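Local atomic coordinates of type 6 secretion amidase effector 2 (Salmonella typhi, PDB entry 6WIN), a protein that probably hydrolyses amide bonds of bacterial cell-wall peptidoglycan as an antibacterial toxin delivered by a type VI secretion system. Residues A[2-6]-A[30-34]; A[55-60]-A[128-132]; A[72-76]-A[87-91]; A[103-108]-A[121-127]. All coordinates share one frame; numbering follows the deposited sequence.

Contact 1 of 4, residues A[2-6]-A[30-34]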
loop_
_atom_site.group_PDB
_atom_site.type_symbol
_atom_site.label_atom_id
_atom_site.label_comp_id
_atom_site.label_asym_id
_atom_site.label_seq_id
_atom_site.Cartn_x
_atom_site.Cartn_y
_atom_site.Cartn_z
ATOM N N PRO A 2 0.336 8.602 -9.290
ATOM C CA PRO A 2 0.402 10.033 -9.006
ATOM C C PRO A 2 1.380 10.327 -7.893
ATOM O O PRO A 2 1.792 11.475 -7.797
ATOM C CB PRO A 2 -1.026 10.378 -8.595
ATOM C CG PRO A 2 -1.354 9.248 -7.784
ATOM C CD PRO A 2 -0.718 8.002 -8.464
ATOM N N TYR A 3 1.752 9.350 -7.054
ATOM C CA TYR A 3 2.862 9.514 -6.114
ATOM C C TYR A 3 3.891 8.417 -6.362
ATOM O O TYR A 3 3.558 7.225 -6.341
ATOM C CB TYR A 3 2.404 9.476 -4.648
ATOM C CG TYR A 3 1.452 10.572 -4.216
ATOM C CD1 TYR A 3 1.912 11.861 -3.945
ATOM C CD2 TYR A 3 0.091 10.319 -4.065
ATOM C CE1 TYR A 3 1.042 12.861 -3.529
ATOM C CE2 TYR A 3 -0.788 11.308 -3.655
ATOM C CZ TYR A 3 -0.308 12.582 -3.391
ATOM O OH TYR A 3 -1.173 13.569 -2.973
ATOM N N VAL A 4 5.139 8.827 -6.597
ATOM C CA VAL A 4 6.249 7.933 -6.909
ATOM C C VAL A 4 7.481 8.473 -6.182
ATOM O O VAL A 4 8.008 9.530 -6.552
ATOM C CB VAL A 4 6.515 7.836 -8.423
ATOM C CG1 VAL A 4 7.709 6.909 -8.710
ATOM C CG2 VAL A 4 5.256 7.366 -9.182
ATOM N N TYR A 5 7.931 7.765 -5.141
ATOM C CA TYR A 5 9.167 8.112 -4.439
ATOM C C TYR A 5 10.311 7.363 -5.105
ATOM O O TYR A 5 10.443 6.145 -4.943
ATOM C CB TYR A 5 9.082 7.778 -2.951
ATOM C CG TYR A 5 10.290 8.221 -2.139
ATOM C CD1 TYR A 5 10.960 9.408 -2.434
ATOM C CD2 TYR A 5 10.757 7.455 -1.071
ATOM C CE1 TYR A 5 12.061 9.821 -1.695
ATOM C CE2 TYR A 5 11.869 7.862 -0.316
ATOM C CZ TYR A 5 12.512 9.049 -0.637
ATOM O OH TYR A 5 13.606 9.463 0.085
ATOM N N ALA A 6 11.129 8.093 -5.862
ATOM C CA ALA A 6 12.205 7.494 -6.641
ATOM C C ALA A 6 13.283 6.860 -5.769
ATOM O O ALA A 6 14.131 6.126 -6.289
ATOM C CB ALA A 6 12.837 8.557 -7.545
ATOM N N TYR A 30 7.869 10.917 3.928
ATOM C CA TYR A 30 8.634 11.265 2.739
ATOM C C TYR A 30 7.836 12.002 1.668
ATOM O O TYR A 30 8.431 12.765 0.901
ATOM C CB TYR A 30 9.255 10.009 2.130
ATOM C CG TYR A 30 10.310 9.402 3.036
ATOM C CD1 TYR A 30 11.623 9.858 3.012
ATOM C CD2 TYR A 30 9.977 8.406 3.942
ATOM C CE1 TYR A 30 12.581 9.313 3.855
ATOM C CE2 TYR A 30 10.914 7.856 4.771
ATOM C CZ TYR A 30 12.214 8.317 4.735
ATOM O OH TYR A 30 13.143 7.760 5.576
ATOM N N ILE A 31 6.521 11.787 1.584
ATOM C CA ILE A 31 5.680 12.319 0.504
ATOM C C ILE A 31 4.404 12.883 1.109
ATOM O O ILE A 31 3.773 12.230 1.943
ATOM C CB ILE A 31 5.299 11.233 -0.529
ATOM C CG1 ILE A 31 6.475 10.306 -0.832
ATOM C CG2 ILE A 31 4.722 11.869 -1.804
ATOM C CD1 ILE A 31 7.552 10.944 -1.653
ATOM N N ARG A 32 3.989 14.076 0.662
ATOM C CA ARG A 32 2.733 14.656 1.143
ATOM C C ARG A 32 1.558 13.983 0.435
ATOM O O ARG A 32 0.931 14.530 -0.474
ATOM C CB ARG A 32 2.696 16.166 0.939
ATOM C CG ARG A 32 1.448 16.804 1.575
ATOM C CD ARG A 32 1.657 18.254 1.977
ATOM N NE ARG A 32 2.956 18.471 2.612
ATOM C CZ ARG A 32 3.420 19.672 2.950
ATOM N NH1 ARG A 32 2.683 20.750 2.708
ATOM N NH2 ARG A 32 4.618 19.800 3.517
ATOM N N VAL A 33 1.235 12.764 0.880
ATOM C CA VAL A 33 0.064 12.074 0.341
ATOM C C VAL A 33 -1.227 12.446 1.059
ATOM O O VAL A 33 -2.311 12.041 0.615
ATOM C CB VAL A 33 0.277 10.551 0.398
ATOM C CG1 VAL A 33 1.448 10.173 -0.482
ATOM C CG2 VAL A 33 0.525 10.118 1.839
ATOM N N GLY A 34 -1.153 13.205 2.146
ATOM C CA GLY A 34 -2.354 13.530 2.881
ATOM C C GLY A 34 -2.863 12.368 3.717
ATOM O O GLY A 34 -2.234 11.322 3.854
HETATM O O HOH W 1 -3.280 12.623 -1.816
#
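Y3 and Y5 of the extended N-terminal arm pack on Y30, I31 and V33, where the chain leaves helix 23-30 and bends through an inverse gamma turn centred on R32. The turn is closed by a backbone bond from V33 N to I31 O of 2.8 Å, and its residues offer methyl groups to the two tyrosines. V33 CG1 stands almost squarely over the middle of the Y3 ring, 3.7 Å from its centroid and 9° off the normal, a CH-pi contact. I31 divides its branches between the two aromatic rings: CG2, trans to the backbone N, reaches Y3 CD1 at 3.5 Å, while the other branch, with chi1 at -41°, carries CD1 to within 3.7 Å of Y5 CB. Farther out, the Y5 and Y30 rings lie nearly parallel, with planes 25° apart, but are slid so far that they scarcely overlap. Their centroids are 5.3 Å apart, and the touching is done by the phenol end of Y5 against Y30 CD1. Backbone bonds from Y3 to V56 and from Y5 to G54 fasten the arm to the region of strand 56-59. V33 O also accepts a hydrogen bond from W39 NE1. At the phenol end of Y3 a water joins the segments, 2.6 Å from Y3 OH and donating to V33 O at 2.7 Å.

Contact 2 of 4, residues A[55-60]-A[128-132]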
loop_
_atom_site.group_PDB
_atom_site.type_symbol
_atom_site.label_atom_id
_atom_site.label_comp_id
_atom_site.label_asym_id
_atom_site.label_seq_id
_atom_site.Cartn_x
_atom_site.Cartn_y
_atom_site.Cartn_z
ATOM N N THR A 55 6.014 3.676 -6.566
ATOM C CA THR A 55 4.635 4.141 -6.561
ATOM C C THR A 55 4.002 3.888 -5.198
ATOM O O THR A 55 4.174 2.813 -4.613
ATOM C CB THR A 55 3.829 3.434 -7.653
ATOM O OG1 THR A 55 4.445 3.659 -8.927
ATOM C CG2 THR A 55 2.411 3.959 -7.672
ATOM N N VAL A 56 3.283 4.888 -4.683
ATOM C CA VAL A 56 2.553 4.700 -3.438
ATOM C C VAL A 56 1.315 3.857 -3.707
ATOM O O VAL A 56 0.503 4.191 -4.578
ATOM C CB VAL A 56 2.170 6.050 -2.824
ATOM C CG1 VAL A 56 1.260 5.827 -1.637
ATOM C CG2 VAL A 56 3.436 6.861 -2.438
ATOM N N ILE A 57 1.161 2.758 -2.956
ATOM C CA ILE A 57 0.037 1.846 -3.110
ATOM C C ILE A 57 -0.604 1.587 -1.749
ATOM O O ILE A 57 -0.025 1.868 -0.699
ATOM C CB ILE A 57 0.472 0.529 -3.784
ATOM C CG1 ILE A 57 1.468 -0.235 -2.893
ATOM C CG2 ILE A 57 1.112 0.838 -5.135
ATOM C CD1 ILE A 57 1.861 -1.613 -3.455
ATOM N N ALA A 58 -1.820 1.046 -1.774
ATOM C CA ALA A 58 -2.560 0.819 -0.539
ATOM C C ALA A 58 -3.675 -0.191 -0.776
ATOM O O ALA A 58 -4.087 -0.432 -1.909
ATOM C CB ALA A 58 -3.155 2.122 0.004
ATOM N N THR A 59 -4.163 -0.766 0.320
ATOM C CA THR A 59 -5.393 -1.548 0.301
ATOM C C THR A 59 -6.594 -0.628 0.089
ATOM O O THR A 59 -6.746 0.372 0.794
ATOM C CB THR A 59 -5.563 -2.288 1.626
ATOM O OG1 THR A 59 -5.610 -1.318 2.687
ATOM C CG2 THR A 59 -4.403 -3.265 1.880
ATOM N N PHE A 60 -7.463 -0.975 -0.859
ATOM C CA PHE A 60 -8.658 -0.185 -1.144
ATOM C C PHE A 60 -9.894 -1.068 -1.204
ATOM O O PHE A 60 -9.857 -2.168 -1.762
ATOM C CB PHE A 60 -8.550 0.567 -2.475
ATOM C CG PHE A 60 -7.757 1.834 -2.398
ATOM C CD1 PHE A 60 -8.375 3.039 -2.083
ATOM C CD2 PHE A 60 -6.400 1.829 -2.672
ATOM C CE1 PHE A 60 -7.657 4.208 -2.032
ATOM C CE2 PHE A 60 -5.676 2.995 -2.620
ATOM C CZ PHE A 60 -6.312 4.194 -2.301
ATOM N N ALA A 128 -5.472 -6.885 -3.127
ATOM C CA ALA A 128 -6.120 -5.778 -2.439
ATOM C C ALA A 128 -5.435 -4.436 -2.682
ATOM O O ALA A 128 -5.957 -3.402 -2.247
ATOM C CB ALA A 128 -6.171 -6.058 -0.935
ATOM N N TYR A 129 -4.312 -4.412 -3.388
ATOM C CA TYR A 129 -3.491 -3.213 -3.474
ATOM C C TYR A 129 -3.745 -2.463 -4.770
ATOM O O TYR A 129 -3.743 -3.050 -5.857
ATOM C CB TYR A 129 -2.009 -3.560 -3.335
ATOM C CG TYR A 129 -1.678 -3.846 -1.898
ATOM C CD1 TYR A 129 -1.849 -5.129 -1.359
ATOM C CD2 TYR A 129 -1.243 -2.826 -1.059
ATOM C CE1 TYR A 129 -1.580 -5.383 -0.028
ATOM C CE2 TYR A 129 -0.961 -3.064 0.268
ATOM C CZ TYR A 129 -1.127 -4.343 0.782
ATOM O OH TYR A 129 -0.855 -4.550 2.110
ATOM N N PHE A 130 -3.939 -1.156 -4.644
ATOM C CA PHE A 130 -4.206 -0.285 -5.771
ATOM C C PHE A 130 -3.366 0.972 -5.613
ATOM O O PHE A 130 -3.015 1.359 -4.501
ATOM C CB PHE A 130 -5.708 0.073 -5.858
ATOM C CG PHE A 130 -6.599 -1.113 -6.157
ATOM C CD1 PHE A 130 -7.129 -1.292 -7.422
ATOM C CD2 PHE A 130 -6.905 -2.043 -5.174
ATOM C CE1 PHE A 130 -7.938 -2.396 -7.709
ATOM C CE2 PHE A 130 -7.720 -3.137 -5.451
ATOM C CZ PHE A 130 -8.229 -3.312 -6.715
ATOM N N ILE A 131 -3.050 1.606 -6.743
ATOM C CA ILE A 131 -2.335 2.871 -6.706
ATOM C C ILE A 131 -3.172 3.923 -5.991
ATOM O O ILE A 131 -4.390 4.035 -6.205
ATOM C CB ILE A 131 -1.972 3.299 -8.137
ATOM C CG1 ILE A 131 -1.051 2.255 -8.781
ATOM C CG2 ILE A 131 -1.320 4.664 -8.133
ATOM C CD1 ILE A 131 -0.615 2.588 -10.201
ATOM N N VAL A 132 -2.516 4.698 -5.124
ATOM C CA VAL A 132 -3.178 5.768 -4.382
ATOM C C VAL A 132 -3.383 6.948 -5.325
ATOM O O VAL A 132 -2.418 7.477 -5.871
ATOM C CB VAL A 132 -2.346 6.193 -3.160
ATOM C CG1 VAL A 132 -2.866 7.514 -2.617
ATOM C CG2 VAL A 132 -2.384 5.124 -2.079
HETATM O O HOH W 2 0.286 6.833 -5.728
#
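V132 CG2 is the main bump between strands 56-59 and 129-133, and V56, A58 and F60 shape the hollow that receives it. V132 CG2 lies 3.7 Å from V56 CG1 and from A58 CB, the small alanine leaving room for it. F60 CE2 borders the hollow at 4.0 Å from V132 CG2, which meets the F60 ring at its edge. The same ring, with chi1 at -80°, leans over the neighbouring strand so that F60 CD2 touches F130 CB at 3.7 Å. On the face that carries T59 and Y129 the fit is methyl on ring: T59 CG2 sits over the Y129 ring, displaced toward its rim and 4.0 Å from the centroid, while I57 CD1 nudges Y129 CD2. Polar ends on this face turn elsewhere, Y129 OH to S123 O and T59 OG1 to H73 N, and R103 and I105 pack on Y129. Near the start of strand 56-59, T55 CG2 presses against I131 CG2 at 3.8 Å. Backbone bonds hold these surfaces in register. A58 and F130 form a hydrogen-bonded pair, A58 N to F130 O at 3.0 Å and F130 N to A58 O at 2.8 Å, flanked by V132 N to V56 O and F60 N to A128 O. The N-to-C directions of the short strand segments make 134°, well short of 180°, so the antiparallel pair is strongly twisted. Such pairing of interior strands belongs to a twisted antiparallel sheet, consistent with the papain-like fold of NlpC-type peptidoglycan amidases.

Contact 3 of 4, residues A[72-76]-A[87-91]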
loop_
_atom_site.group_PDB
_atom_site.type_symbol
_atom_site.label_atom_id
_atom_site.label_comp_id
_atom_site.label_asym_id
_atom_site.label_seq_id
_atom_site.Cartn_x
_atom_site.Cartn_y
_atom_site.Cartn_z
ATOM N N ASN A 72 -6.214 -2.742 6.855
ATOM C CA ASN A 72 -5.777 -1.666 5.975
ATOM C C ASN A 72 -4.261 -1.520 6.047
ATOM O O ASN A 72 -3.639 -1.781 7.081
ATOM C CB ASN A 72 -6.479 -0.339 6.315
ATOM C CG ASN A 72 -6.217 0.143 7.742
ATOM O OD1 ASN A 72 -5.095 0.486 8.108
ATOM N ND2 ASN A 72 -7.271 0.196 8.541
ATOM N N HIS A 73 -3.659 -1.141 4.920
ATOM C CA HIS A 73 -2.205 -1.074 4.838
ATOM C C HIS A 73 -1.825 -0.184 3.664
ATOM O O HIS A 73 -2.570 -0.067 2.692
ATOM C CB HIS A 73 -1.585 -2.473 4.689
ATOM C CG HIS A 73 -0.097 -2.515 4.889
ATOM N ND1 HIS A 73 0.506 -2.168 6.080
ATOM C CD2 HIS A 73 0.906 -2.858 4.047
ATOM C CE1 HIS A 73 1.817 -2.279 5.957
ATOM N NE2 HIS A 73 2.087 -2.705 4.736
ATOM N N ALA A 74 -0.667 0.458 3.781
ATOM C CA ALA A 74 -0.112 1.290 2.723
ATOM C C ALA A 74 1.371 0.983 2.606
ATOM O O ALA A 74 1.997 0.536 3.572
ATOM C CB ALA A 74 -0.338 2.788 2.991
ATOM N N ALA A 75 1.934 1.209 1.421
ATOM C CA ALA A 75 3.321 0.821 1.192
ATOM C C ALA A 75 3.834 1.477 -0.082
ATOM O O ALA A 75 3.077 2.089 -0.838
ATOM C CB ALA A 75 3.460 -0.708 1.108
ATOM N N PHE A 76 5.142 1.347 -0.306
ATOM C CA PHE A 76 5.759 1.698 -1.580
ATOM C C PHE A 76 5.923 0.437 -2.419
ATOM O O PHE A 76 6.469 -0.562 -1.942
ATOM C CB PHE A 76 7.133 2.352 -1.400
ATOM C CG PHE A 76 7.119 3.667 -0.662
ATOM C CD1 PHE A 76 6.732 4.842 -1.304
ATOM C CD2 PHE A 76 7.528 3.736 0.657
ATOM C CE1 PHE A 76 6.750 6.055 -0.639
ATOM C CE2 PHE A 76 7.547 4.947 1.334
ATOM C CZ PHE A 76 7.147 6.110 0.679
ATOM N N VAL A 87 6.927 -5.040 -1.618
ATOM C CA VAL A 87 6.670 -3.673 -1.177
ATOM C C VAL A 87 7.708 -3.264 -0.135
ATOM O O VAL A 87 8.399 -4.095 0.453
ATOM C CB VAL A 87 5.246 -3.489 -0.598
ATOM C CG1 VAL A 87 4.182 -4.028 -1.562
ATOM C CG2 VAL A 87 5.134 -4.147 0.778
HETATM N N MSE A 88 7.803 -1.956 0.086
HETATM C CA MSE A 88 8.565 -1.365 1.187
HETATM C C MSE A 88 7.599 -0.722 2.192
HETATM O O MSE A 88 6.788 0.149 1.813
HETATM C CB MSE A 88 9.558 -0.335 0.627
HETATM C CG MSE A 88 10.517 0.295 1.637
HETATM SE SE MSE A 88 11.905 -0.973 2.157
HETATM C CE MSE A 88 13.028 -1.037 0.457
ATOM N N ASP A 89 7.634 -1.151 3.456
ATOM C CA ASP A 89 6.635 -0.671 4.402
ATOM C C ASP A 89 7.177 -0.659 5.827
ATOM O O ASP A 89 8.361 -0.906 6.080
ATOM C CB ASP A 89 5.331 -1.489 4.297
ATOM C CG ASP A 89 5.517 -2.990 4.560
ATOM O OD1 ASP A 89 6.623 -3.436 4.924
ATOM O OD2 ASP A 89 4.516 -3.730 4.400
ATOM N N GLN A 90 6.291 -0.324 6.758
ATOM C CA GLN A 90 6.559 -0.399 8.183
ATOM C C GLN A 90 5.223 -0.594 8.883
ATOM O O GLN A 90 4.160 -0.408 8.287
ATOM C CB GLN A 90 7.257 0.870 8.703
ATOM C CG GLN A 90 6.271 1.992 9.046
ATOM C CD GLN A 90 6.935 3.258 9.569
ATOM O OE1 GLN A 90 8.161 3.366 9.615
ATOM N NE2 GLN A 90 6.116 4.230 9.966
ATOM N N TRP A 91 5.281 -0.973 10.156
ATOM C CA TRP A 91 4.127 -0.876 11.046
ATOM C C TRP A 91 4.639 -0.892 12.485
ATOM O O TRP A 91 5.850 -0.927 12.734
ATOM C CB TRP A 91 3.071 -1.959 10.762
ATOM C CG TRP A 91 3.500 -3.411 10.873
ATOM C CD1 TRP A 91 3.420 -4.205 11.984
ATOM C CD2 TRP A 91 4.030 -4.239 9.826
ATOM N NE1 TRP A 91 3.885 -5.472 11.697
ATOM C CE2 TRP A 91 4.265 -5.518 10.380
ATOM C CE3 TRP A 91 4.331 -4.024 8.474
ATOM C CZ2 TRP A 91 4.789 -6.580 9.629
ATOM C CZ3 TRP A 91 4.856 -5.086 7.730
ATOM C CH2 TRP A 91 5.077 -6.345 8.312
HETATM O O HOH W 3 4.294 1.441 4.932
#
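The H73 imidazole presents its edge to D89 and Q90, near the open end of the beta hairpin of strands 74-81 and 84-89. D89 OD2 and Q90 O both lie close to the ring plane. H73 NE2 donates to D89 OD2 at 2.7 Å, a His-carboxylate hydrogen bond that reaches the oxygen on its anti side, 24° out of the carboxylate plane; ring and carboxylate planes stand 79° apart. The six-membered ring of W91 approaches obliquely, W91 CE3 to H73 CE1 at 4.0 Å, and W91 also keeps D89 CG near its ring plane. With CG trans to the backbone N (chi1 -168°), H73 swings across to D89, whose carboxylate is held further by salt bridges to K97 and R103. H73 also packs on C23 at the start of helix 23-30, a cysteine-histidine proximity consistent with a papain-like NlpC-type amidase. Deeper in the hairpin, F76 and M88, a selenomethionine, form an antiparallel hydrogen-bonded pair, F76 N to M88 O at 2.9 Å and M88 N to F76 O at 2.8 Å. Between this pair and the histidine, A75 CB nestles against V87 CB at 3.7 Å. Where the strands splay apart toward H73, a water takes over the bridging: it donates to A74 O at 2.8 Å and accepts from Q90 N at 3.2 Å.

Contact 4 of 4, residues A[103-108]-A[121-127]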
loop_
_atom_site.group_PDB
_atom_site.type_symbol
_atom_site.label_atom_id
_atom_site.label_comp_id
_atom_site.label_asym_id
_atom_site.label_seq_id
_atom_site.Cartn_x
_atom_site.Cartn_y
_atom_site.Cartn_z
ATOM N N ARG A 103 9.044 -6.676 1.996
ATOM C CA ARG A 103 8.384 -7.953 2.214
ATOM C C ARG A 103 7.580 -8.331 0.975
ATOM O O ARG A 103 7.221 -7.486 0.148
ATOM C CB ARG A 103 7.489 -7.931 3.463
ATOM C CG ARG A 103 6.216 -7.089 3.330
ATOM C CD ARG A 103 5.341 -7.249 4.570
ATOM N NE ARG A 103 4.135 -6.428 4.500
ATOM C CZ ARG A 103 2.896 -6.906 4.446
ATOM N NH1 ARG A 103 2.684 -8.215 4.454
ATOM N NH2 ARG A 103 1.865 -6.065 4.393
ATOM N N TYR A 104 7.310 -9.632 0.862
ATOM C CA TYR A 104 6.635 -10.231 -0.278
ATOM C C TYR A 104 5.176 -10.436 0.088
ATOM O O TYR A 104 4.875 -11.112 1.080
ATOM C CB TYR A 104 7.275 -11.571 -0.625
ATOM C CG TYR A 104 6.859 -12.235 -1.927
ATOM C CD1 TYR A 104 7.042 -11.598 -3.138
ATOM C CD2 TYR A 104 6.371 -13.538 -1.937
ATOM C CE1 TYR A 104 6.707 -12.209 -4.325
ATOM C CE2 TYR A 104 6.039 -14.171 -3.126
ATOM C CZ TYR A 104 6.214 -13.499 -4.311
ATOM O OH TYR A 104 5.902 -14.094 -5.494
ATOM N N ILE A 105 4.282 -9.846 -0.703
ATOM C CA ILE A 105 2.844 -9.985 -0.536
ATOM C C ILE A 105 2.345 -10.855 -1.682
ATOM O O ILE A 105 2.466 -10.475 -2.852
ATOM C CB ILE A 105 2.147 -8.616 -0.514
ATOM C CG1 ILE A 105 2.792 -7.715 0.548
ATOM C CG2 ILE A 105 0.645 -8.771 -0.289
ATOM C CD1 ILE A 105 2.025 -6.411 0.810
ATOM N N ARG A 106 1.818 -12.031 -1.349
ATOM C CA ARG A 106 1.435 -13.013 -2.349
ATOM C C ARG A 106 0.034 -12.776 -2.904
ATOM O O ARG A 106 -0.859 -12.269 -2.221
ATOM C CB ARG A 106 1.493 -14.418 -1.767
ATOM C CG ARG A 106 2.734 -14.686 -0.958
ATOM C CD ARG A 106 3.165 -16.102 -1.133
ATOM N NE ARG A 106 2.046 -17.053 -1.079
ATOM C CZ ARG A 106 1.272 -17.251 -0.015
ATOM N NH1 ARG A 106 0.286 -18.141 -0.073
ATOM N NH2 ARG A 106 1.486 -16.566 1.107
ATOM N N LYS A 107 -0.140 -13.163 -4.161
ATOM C CA LYS A 107 -1.464 -13.443 -4.687
ATOM C C LYS A 107 -1.933 -14.766 -4.095
ATOM O O LYS A 107 -1.280 -15.801 -4.266
ATOM C CB LYS A 107 -1.435 -13.496 -6.211
ATOM C CG LYS A 107 -2.827 -13.544 -6.856
ATOM C CD LYS A 107 -3.068 -14.882 -7.523
ATOM C CE LYS A 107 -4.457 -14.939 -8.171
ATOM N NZ LYS A 107 -5.551 -14.993 -7.138
ATOM N N LEU A 108 -3.018 -14.716 -3.339
ATOM C CA LEU A 108 -3.528 -15.876 -2.631
ATOM C C LEU A 108 -4.430 -16.701 -3.545
ATOM O O LEU A 108 -5.011 -16.192 -4.505
ATOM C CB LEU A 108 -4.297 -15.422 -1.387
ATOM C CG LEU A 108 -3.515 -14.445 -0.512
ATOM C CD1 LEU A 108 -4.331 -14.023 0.698
ATOM C CD2 LEU A 108 -2.202 -15.090 -0.090
ATOM N N ARG A 121 -7.541 -11.866 4.260
ATOM C CA ARG A 121 -6.191 -11.518 4.734
ATOM C C ARG A 121 -5.642 -10.280 4.021
ATOM O O ARG A 121 -4.541 -10.278 3.462
ATOM C CB ARG A 121 -5.242 -12.712 4.593
ATOM C CG ARG A 121 -5.702 -13.931 5.382
ATOM C CD ARG A 121 -5.328 -15.239 4.694
ATOM N NE ARG A 121 -3.885 -15.356 4.527
ATOM C CZ ARG A 121 -3.273 -16.341 3.877
ATOM N NH1 ARG A 121 -1.947 -16.336 3.775
ATOM N NH2 ARG A 121 -3.980 -17.327 3.333
HETATM N N MSE A 122 -6.423 -9.206 4.072
HETATM C CA MSE A 122 -6.323 -8.110 3.105
HETATM C C MSE A 122 -4.916 -7.511 2.978
HETATM O O MSE A 122 -4.387 -7.407 1.869
HETATM C CB MSE A 122 -7.350 -7.031 3.469
HETATM C CG MSE A 122 -7.864 -6.262 2.283
HETATM SE SE MSE A 122 -8.817 -4.653 2.753
HETATM C CE MSE A 122 -10.562 -5.628 2.878
ATOM N N SER A 123 -4.298 -7.155 4.109
ATOM C CA SER A 123 -2.960 -6.563 4.081
ATOM C C SER A 123 -1.903 -7.517 3.529
ATOM O O SER A 123 -0.836 -7.062 3.089
ATOM C CB SER A 123 -2.570 -6.119 5.489
ATOM O OG SER A 123 -2.395 -7.246 6.320
ATOM N N ASN A 124 -2.169 -8.823 3.555
ATOM C CA ASN A 124 -1.274 -9.842 3.009
ATOM C C ASN A 124 -1.812 -10.431 1.706
ATOM O O ASN A 124 -1.442 -11.550 1.325
ATOM C CB ASN A 124 -1.040 -10.945 4.046
ATOM C CG ASN A 124 -0.438 -10.407 5.330
ATOM O OD1 ASN A 124 0.466 -9.585 5.294
ATOM N ND2 ASN A 124 -0.953 -10.848 6.468
ATOM N N ASN A 125 -2.665 -9.676 1.009
ATOM C CA ASN A 125 -3.345 -10.087 -0.218
ATOM C C ASN A 125 -2.910 -9.149 -1.337
ATOM O O ASN A 125 -3.345 -7.993 -1.378
ATOM C CB ASN A 125 -4.865 -10.035 -0.023
ATOM C CG ASN A 125 -5.631 -10.706 -1.137
ATOM O OD1 ASN A 125 -5.226 -10.682 -2.300
ATOM N ND2 ASN A 125 -6.753 -11.329 -0.780
ATOM N N ALA A 126 -2.089 -9.654 -2.265
ATOM C CA ALA A 126 -1.578 -8.815 -3.346
ATOM C C ALA A 126 -2.684 -8.178 -4.177
ATOM O O ALA A 126 -2.460 -7.128 -4.788
ATOM C CB ALA A 126 -0.669 -9.623 -4.268
ATOM N N GLU A 127 -3.861 -8.806 -4.251
ATOM C CA GLU A 127 -4.953 -8.292 -5.074
ATOM C C GLU A 127 -5.701 -7.135 -4.419
ATOM O O GLU A 127 -6.478 -6.455 -5.100
ATOM C CB GLU A 127 -5.932 -9.430 -5.406
ATOM C CG GLU A 127 -5.329 -10.515 -6.309
ATOM C CD GLU A 127 -6.356 -11.539 -6.765
ATOM O OE1 GLU A 127 -6.357 -12.654 -6.213
ATOM O OE2 GLU A 127 -7.162 -11.222 -7.668
HETATM O O HOH W 4 0.981 -12.525 1.440
HETATM O O HOH W 5 -4.799 -12.667 -3.766
#
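R103 reaches from edge strand 101-106 to the turn at S123 and N124 with its chain fully extended from CG to NE. R103 NH1 donates to N124 OD1 at 2.7 Å, nearly along the C=O axis; the guanidinium and amide planes are almost perpendicular, 88° apart. R103 NH2 goes to S123 O at 3.2 Å, meeting it from above the carbonyl plane. With NE engaged by D89, the guanidinium is held on three nitrogens, which fixes its rotation. I105 lies alongside, CD1 beneath one face of that guanidinium and CG2, trans to the backbone N, against the N124 to A126 backbone, 3.5 Å from A126 N. A126 N in turn donates to R106 O at 2.9 Å. K107 folds at chi2 (-112°) and again at chi4, turning NZ back to L108 O at 2.9 Å and to E127 OE1 at 2.6 Å in a salt bridge that comes from above the carboxylate plane. The other carboxylate oxygen, E127 OE2, bonds to S112 OG. L108 spreads its two methyls between arginines: CD1 lies over the middle of the R121 guanidinium, CD2 over a face of that of R106, whose NH2 is 4.4 Å from R121 NH1. A water joins L108 N, N125 OD1 and E127 OE1. N125 OD1 also accepts from E127 N at 3.0 Å, while its ND2 bonds to I120 O and G111 O. That bond from E127 N closes an Asx turn in the loop that returns the chain from the edge strand to strand 129-133.

From the N terminus, contact 1 closes first, bringing the arm 2-6 back to the exit of helix 23-30; it ends before the others begin. Contact 2 spans the longest stretch, from 55-60 to 128-132, and encloses both remaining contacts, which follow one another without crossing: contact 3 within the hairpin, then contact 4 between the edge strand and its return loop. Strand 56-59 joins contacts 2 and 3 through its backbone bonds to strand 74-81, while Y3 attaches contact 1 to V56. R103 ties contact 4 to D89 of contact 3, and Y129 ties contact 2 to S123. Contacts 1 and 4 occupy opposite sides of the chain's centre, about 22 Å apart between centres.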